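Local atomic coordinates of putative NADH Oxidase (Clostridium acetobutylicum, PDB entry 3E10), a protein that binds flavin mononucleotide and probably acts as an oxidoreductase of the nitroreductase family, possibly an NADH oxidase. Residues I4-Y14 with L101-V112. Sequence-based numbering, arbitrary orientation.
Sequences IINNRRSIRNY and LLEAAYLDLGAV. With FMN (flavin mononucleotide), chain L; EDO (1,2-ethanediol), chain I.
Ile11 N donates a nearly straight hydrogen bond to Ala111 O (3.0 Å, 175° at the hydrogen). Water 2 extends this join, giving a proton to Arg9 O and taking one from Ala111 N. Val112, on the strand that begins at Gly110, points its side chain toward residues 10-14: CG1 meets Tyr14 OH at 3.5 Å and also touches Ile11 O, while CG2 lies 3.7 Å from Ser10 OG and touches flavin N1. Across bare Gly110, Ile11 lays CB and CD1 on the glycine CA. At the helical end, Ile4 CG2 packs on Ala105 CB (3.9 Å) and its CD1 on the backbone of Tyr106, whereas Leu102 CD2 fits against Ile5 CA.

Arg8 links this apolar patch to the cofactor. With CG anti to the backbone N (chi1 176°), its CD rests on Leu101 CB at 3.8 Å; bends at chi2 and chi3 then turn the guanidinium to the phosphate, where NH1 holds FMN O2P at 2.9 Å and NH2 holds O1P. Arg9 NE and NH2 grip O3P and O1P, and Ser10 adds its N to O3P and its OG to O2P. Farther along, Arg12 NE binds flavin O2 at 2.7 Å, and its NH2 binds N1.

Outside the contact, Ser143 bonds Tyr14 OH, Gln33 O of the second subunit takes another proton from Arg8 NH2, and Arg157 NH1 is a further partner of FMN. Arg8 and Arg9 probably offset much of the phosphate's negative charge, while Arg12 at N1 and O2 would be expected to stabilise negative charge on reduced flavin, as in related flavoenzymes.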
loop_
_atom_site.group_PDB
_atom_site.type_symbol
_atom_site.label_atom_id
_atom_site.label_comp_id
_atom_site.label_asym_id
_atom_site.label_seq_id
_atom_site.Cartn_x
_atom_site.Cartn_y
_atom_site.Cartn_z
ATOM N N ILE B 4 -1.866 12.797 8.450
ATOM C CA ILE B 4 -1.447 11.453 8.755
ATOM C C ILE B 4 -0.505 10.874 7.709
ATOM O O ILE B 4 0.425 10.167 8.065
ATOM C CB ILE B 4 -2.688 10.566 8.972
ATOM C CG1 ILE B 4 -3.531 11.098 10.139
ATOM C CG2 ILE B 4 -2.322 9.193 9.202
ATOM C CD1 ILE B 4 -2.783 11.254 11.460
ATOM N N ILE B 5 -0.720 11.141 6.415
ATOM C CA ILE B 5 0.215 10.637 5.413
ATOM C C ILE B 5 1.616 11.202 5.654
ATOM O O ILE B 5 2.590 10.470 5.560
ATOM C CB ILE B 5 -0.279 10.898 3.971
ATOM C CG1 ILE B 5 -1.529 10.051 3.694
ATOM C CG2 ILE B 5 0.841 10.694 2.931
ATOM C CD1 ILE B 5 -2.263 10.301 2.321
ATOM N N ASN B 6 1.732 12.494 5.987
ATOM C CA ASN B 6 3.035 13.087 6.257
ATOM C C ASN B 6 3.674 12.608 7.557
ATOM O O ASN B 6 4.915 12.547 7.660
ATOM C CB ASN B 6 2.922 14.610 6.349
ATOM C CG ASN B 6 2.870 15.272 4.990
ATOM O OD1 ASN B 6 3.260 14.707 3.989
ATOM N ND2 ASN B 6 2.394 16.507 4.971
ATOM N N ASN B 7 2.849 12.347 8.571
ATOM C CA ASN B 7 3.370 12.103 9.914
ATOM C C ASN B 7 3.565 10.634 10.271
ATOM O O ASN B 7 4.236 10.331 11.239
ATOM C CB ASN B 7 2.489 12.798 10.955
ATOM C CG ASN B 7 2.704 14.300 10.989
ATOM O OD1 ASN B 7 3.796 14.771 11.248
ATOM N ND2 ASN B 7 1.647 15.057 10.738
ATOM N N ARG B 8 2.967 9.723 9.502
ATOM C CA ARG B 8 3.141 8.300 9.782
ATOM C C ARG B 8 4.630 7.931 9.743
ATOM O O ARG B 8 5.297 8.152 8.721
ATOM C CB ARG B 8 2.425 7.502 8.723
ATOM C CG ARG B 8 2.596 5.964 8.838
ATOM C CD ARG B 8 2.745 5.255 7.489
ATOM N NE ARG B 8 3.856 5.804 6.694
ATOM C CZ ARG B 8 5.148 5.541 6.874
ATOM N NH1 ARG B 8 5.550 4.767 7.866
ATOM N NH2 ARG B 8 6.046 6.106 6.078
ATOM N N ARG B 9 5.115 7.328 10.834
ATOM C CA ARG B 9 6.504 6.883 10.903
ATOM C C ARG B 9 6.562 5.422 11.332
ATOM O O ARG B 9 5.661 4.914 12.005
ATOM C CB ARG B 9 7.321 7.722 11.919
ATOM C CG ARG B 9 7.475 9.201 11.563
ATOM C CD ARG B 9 8.634 9.508 10.662
ATOM N NE ARG B 9 8.531 8.971 9.306
ATOM C CZ ARG B 9 7.879 9.583 8.320
ATOM N NH1 ARG B 9 7.230 10.734 8.512
ATOM N NH2 ARG B 9 7.849 9.020 7.130
ATOM N N SER B 10 7.665 4.750 11.014
ATOM C CA SER B 10 7.922 3.445 11.601
ATOM C C SER B 10 8.376 3.622 13.052
ATOM O O SER B 10 9.442 4.180 13.323
ATOM C CB SER B 10 9.002 2.707 10.798
ATOM O OG SER B 10 8.498 2.264 9.555
ATOM N N ILE B 11 7.548 3.145 13.972
ATOM C CA ILE B 11 7.794 3.224 15.396
ATOM C C ILE B 11 8.026 1.820 15.910
ATOM O O ILE B 11 7.202 0.930 15.681
ATOM C CB ILE B 11 6.630 3.967 16.120
ATOM C CG1 ILE B 11 6.658 5.470 15.686
ATOM C CG2 ILE B 11 6.755 3.785 17.660
ATOM C CD1 ILE B 11 5.570 6.350 16.282
ATOM N N ARG B 12 9.190 1.626 16.551
ATOM C CA ARG B 12 9.750 0.309 16.850
ATOM C C ARG B 12 9.923 0.001 18.322
ATOM O O ARG B 12 10.449 -1.051 18.668
ATOM C CB ARG B 12 11.084 0.154 16.134
ATOM C CG ARG B 12 10.946 0.236 14.610
ATOM C CD ARG B 12 12.295 0.015 13.927
ATOM N NE ARG B 12 12.181 -0.097 12.484
ATOM C CZ ARG B 12 12.308 0.906 11.623
ATOM N NH1 ARG B 12 12.592 2.141 12.022
ATOM N NH2 ARG B 12 12.167 0.670 10.322
ATOM N N ASN B 13 9.376 0.878 19.176
ATOM C CA ASN B 13 9.527 0.745 20.614
ATOM C C ASN B 13 8.252 1.308 21.230
ATOM O O ASN B 13 7.815 2.370 20.829
ATOM C CB ASN B 13 10.771 1.529 21.025
ATOM C CG ASN B 13 11.166 1.311 22.458
ATOM O OD1 ASN B 13 10.926 0.249 23.032
ATOM N ND2 ASN B 13 11.800 2.321 23.044
ATOM N N TYR B 14 7.679 0.587 22.192
ATOM C CA TYR B 14 6.353 0.885 22.709
ATOM C C TYR B 14 6.295 0.867 24.217
ATOM O O TYR B 14 7.063 0.163 24.909
ATOM C CB TYR B 14 5.308 -0.133 22.195
ATOM C CG TYR B 14 5.484 -0.416 20.724
ATOM C CD1 TYR B 14 5.015 0.479 19.780
ATOM C CD2 TYR B 14 6.148 -1.548 20.291
ATOM C CE1 TYR B 14 5.227 0.267 18.421
ATOM C CE2 TYR B 14 6.376 -1.767 18.962
ATOM C CZ TYR B 14 5.909 -0.883 18.022
ATOM O OH TYR B 14 6.151 -1.186 16.686
ATOM N N LEU B 101 -1.157 1.128 8.865
ATOM C CA LEU B 101 -0.171 2.045 9.396
ATOM C C LEU B 101 -0.753 3.447 9.496
ATOM O O LEU B 101 -0.470 4.166 10.459
ATOM C CB LEU B 101 1.065 2.058 8.511
ATOM C CG LEU B 101 1.848 0.755 8.375
ATOM C CD1 LEU B 101 3.009 0.988 7.416
ATOM C CD2 LEU B 101 2.328 0.180 9.747
ATOM N N LEU B 102 -1.476 3.885 8.470
ATOM C CA LEU B 102 -2.061 5.220 8.515
ATOM C C LEU B 102 -3.124 5.359 9.597
ATOM O O LEU B 102 -3.167 6.364 10.306
ATOM C CB LEU B 102 -2.607 5.596 7.145
ATOM C CG LEU B 102 -1.560 5.762 6.038
ATOM C CD1 LEU B 102 -2.259 5.843 4.688
ATOM C CD2 LEU B 102 -0.641 6.985 6.279
ATOM N N GLU B 103 -3.978 4.349 9.717
ATOM C CA GLU B 103 -4.993 4.358 10.760
ATOM C C GLU B 103 -4.331 4.369 12.144
ATOM O O GLU B 103 -4.789 5.061 13.056
ATOM C CB GLU B 103 -5.944 3.195 10.615
ATOM C CG GLU B 103 -7.112 3.154 11.619
ATOM C CD GLU B 103 -8.184 4.212 11.397
ATOM O OE1 GLU B 103 -8.193 4.879 10.342
ATOM O OE2 GLU B 103 -9.053 4.323 12.287
ATOM N N ALA B 104 -3.232 3.617 12.296
ATOM C CA ALA B 104 -2.521 3.640 13.573
ATOM C C ALA B 104 -2.100 5.052 13.938
ATOM O O ALA B 104 -2.354 5.515 15.070
ATOM C CB ALA B 104 -1.326 2.685 13.540
ATOM N N ALA B 105 -1.466 5.751 12.992
ATOM C CA ALA B 105 -1.027 7.129 13.234
ATOM C C ALA B 105 -2.232 8.016 13.580
ATOM O O ALA B 105 -2.158 8.853 14.513
ATOM C CB ALA B 105 -0.235 7.657 12.055
ATOM N N TYR B 106 -3.345 7.831 12.859
ATOM C CA TYR B 106 -4.584 8.578 13.133
ATOM C C TYR B 106 -5.060 8.404 14.583
ATOM O O TYR B 106 -5.548 9.361 15.203
ATOM C CB TYR B 106 -5.641 8.175 12.115
ATOM C CG TYR B 106 -7.004 8.740 12.401
ATOM C CD1 TYR B 106 -7.274 10.068 12.177
ATOM C CD2 TYR B 106 -8.007 7.937 12.917
ATOM C CE1 TYR B 106 -8.553 10.596 12.474
ATOM C CE2 TYR B 106 -9.251 8.427 13.182
ATOM C CZ TYR B 106 -9.519 9.738 12.963
ATOM O OH TYR B 106 -10.791 10.202 13.281
ATOM N N LEU B 107 -4.901 7.190 15.117
ATOM C CA LEU B 107 -5.300 6.831 16.469
ATOM C C LEU B 107 -4.222 7.073 17.525
ATOM O O LEU B 107 -4.333 6.593 18.632
ATOM C CB LEU B 107 -5.733 5.350 16.460
ATOM C CG LEU B 107 -6.909 4.999 15.555
ATOM C CD1 LEU B 107 -7.119 3.468 15.494
ATOM C CD2 LEU B 107 -8.210 5.725 15.985
ATOM N N ASP B 108 -3.177 7.808 17.169
ATOM C CA ASP B 108 -2.117 8.168 18.109
ATOM C C ASP B 108 -1.312 6.958 18.565
ATOM O O ASP B 108 -0.680 6.956 19.625
ATOM C CB ASP B 108 -2.687 8.945 19.317
ATOM C CG ASP B 108 -3.434 10.205 18.906
ATOM O OD1 ASP B 108 -2.870 11.007 18.158
ATOM O OD2 ASP B 108 -4.594 10.366 19.331
ATOM N N LEU B 109 -1.301 5.932 17.721
ATOM C CA LEU B 109 -0.518 4.727 17.942
ATOM C C LEU B 109 0.736 4.794 17.076
ATOM O O LEU B 109 0.781 5.523 16.076
ATOM C CB LEU B 109 -1.328 3.493 17.569
ATOM C CG LEU B 109 -2.564 3.209 18.420
ATOM C CD1 LEU B 109 -3.351 2.108 17.756
ATOM C CD2 LEU B 109 -2.168 2.821 19.828
ATOM N N GLY B 110 1.736 4.016 17.469
ATOM C CA GLY B 110 2.884 3.748 16.625
ATOM C C GLY B 110 2.812 2.340 16.074
ATOM O O GLY B 110 2.243 1.419 16.699
ATOM N N ALA B 111 3.353 2.164 14.882
ATOM C CA ALA B 111 3.412 0.851 14.274
ATOM C C ALA B 111 4.602 0.775 13.340
ATOM O O ALA B 111 5.126 1.779 12.902
ATOM C CB ALA B 111 2.104 0.567 13.537
ATOM N N VAL B 112 5.004 -0.449 13.027
ATOM C CA VAL B 112 5.976 -0.679 11.969
ATOM C C VAL B 112 5.597 -1.955 11.204
ATOM O O VAL B 112 5.176 -2.962 11.778
ATOM C CB VAL B 112 7.445 -0.747 12.512
ATOM C CG1 VAL B 112 7.609 -1.882 13.549
ATOM C CG2 VAL B 112 8.439 -0.927 11.351
HETATM N N1 FMN L . 11.184 -2.079 9.381
HETATM C C2 FMN L . 11.745 -2.936 10.283
HETATM O O2 FMN L . 12.193 -2.501 11.353
HETATM N N3 FMN L . 11.780 -4.276 10.004
HETATM C C4 FMN L . 11.363 -4.808 8.803
HETATM O O4 FMN L . 11.412 -6.044 8.594
HETATM C C4A FMN L . 10.775 -3.935 7.887
HETATM N N5 FMN L . 10.280 -4.431 6.711
HETATM C C5A FMN L . 9.643 -3.556 5.833
HETATM C C6 FMN L . 9.135 -4.074 4.645
HETATM C C7 FMN L . 8.488 -3.249 3.718
HETATM C C7M FMN L . 7.882 -3.824 2.493
HETATM C C8 FMN L . 8.335 -1.888 4.025
HETATM C C8M FMN L . 7.437 -1.003 3.157
HETATM C C9 FMN L . 8.852 -1.385 5.225
HETATM C C9A FMN L . 9.521 -2.194 6.126
HETATM N N10 FMN L . 10.069 -1.703 7.316
HETATM C C10 FMN L . 10.663 -2.575 8.217
HETATM C "C1'" FMN L . 9.915 -0.278 7.649
HETATM C "C2'" FMN L . 10.932 0.558 6.856
HETATM O "O2'" FMN L . 12.264 0.397 7.339
HETATM C "C3'" FMN L . 10.550 2.039 6.951
HETATM O "O3'" FMN L . 9.315 2.215 6.277
HETATM C "C4'" FMN L . 11.607 3.003 6.378
HETATM O "O4'" FMN L . 12.791 2.992 7.172
HETATM C "C5'" FMN L . 11.127 4.447 6.257
HETATM O "O5'" FMN L . 10.769 4.995 7.532
HETATM P P FMN L . 9.266 5.459 7.810
HETATM O O1P FMN L . 8.855 6.405 6.710
HETATM O O2P FMN L . 8.383 4.254 7.798
HETATM O O3P FMN L . 9.340 6.149 9.153
HETATM C C1 EDO I . -3.922 12.739 4.525
HETATM O O1 EDO I . -2.903 12.969 5.487
HETATM C C2 EDO I . -4.285 14.057 3.861
HETATM O O2 EDO I . -3.123 14.754 3.389
HETATM O O HOH W 1 4.429 3.179 10.023
HETATM O O HOH W 2 3.476 4.837 13.509
#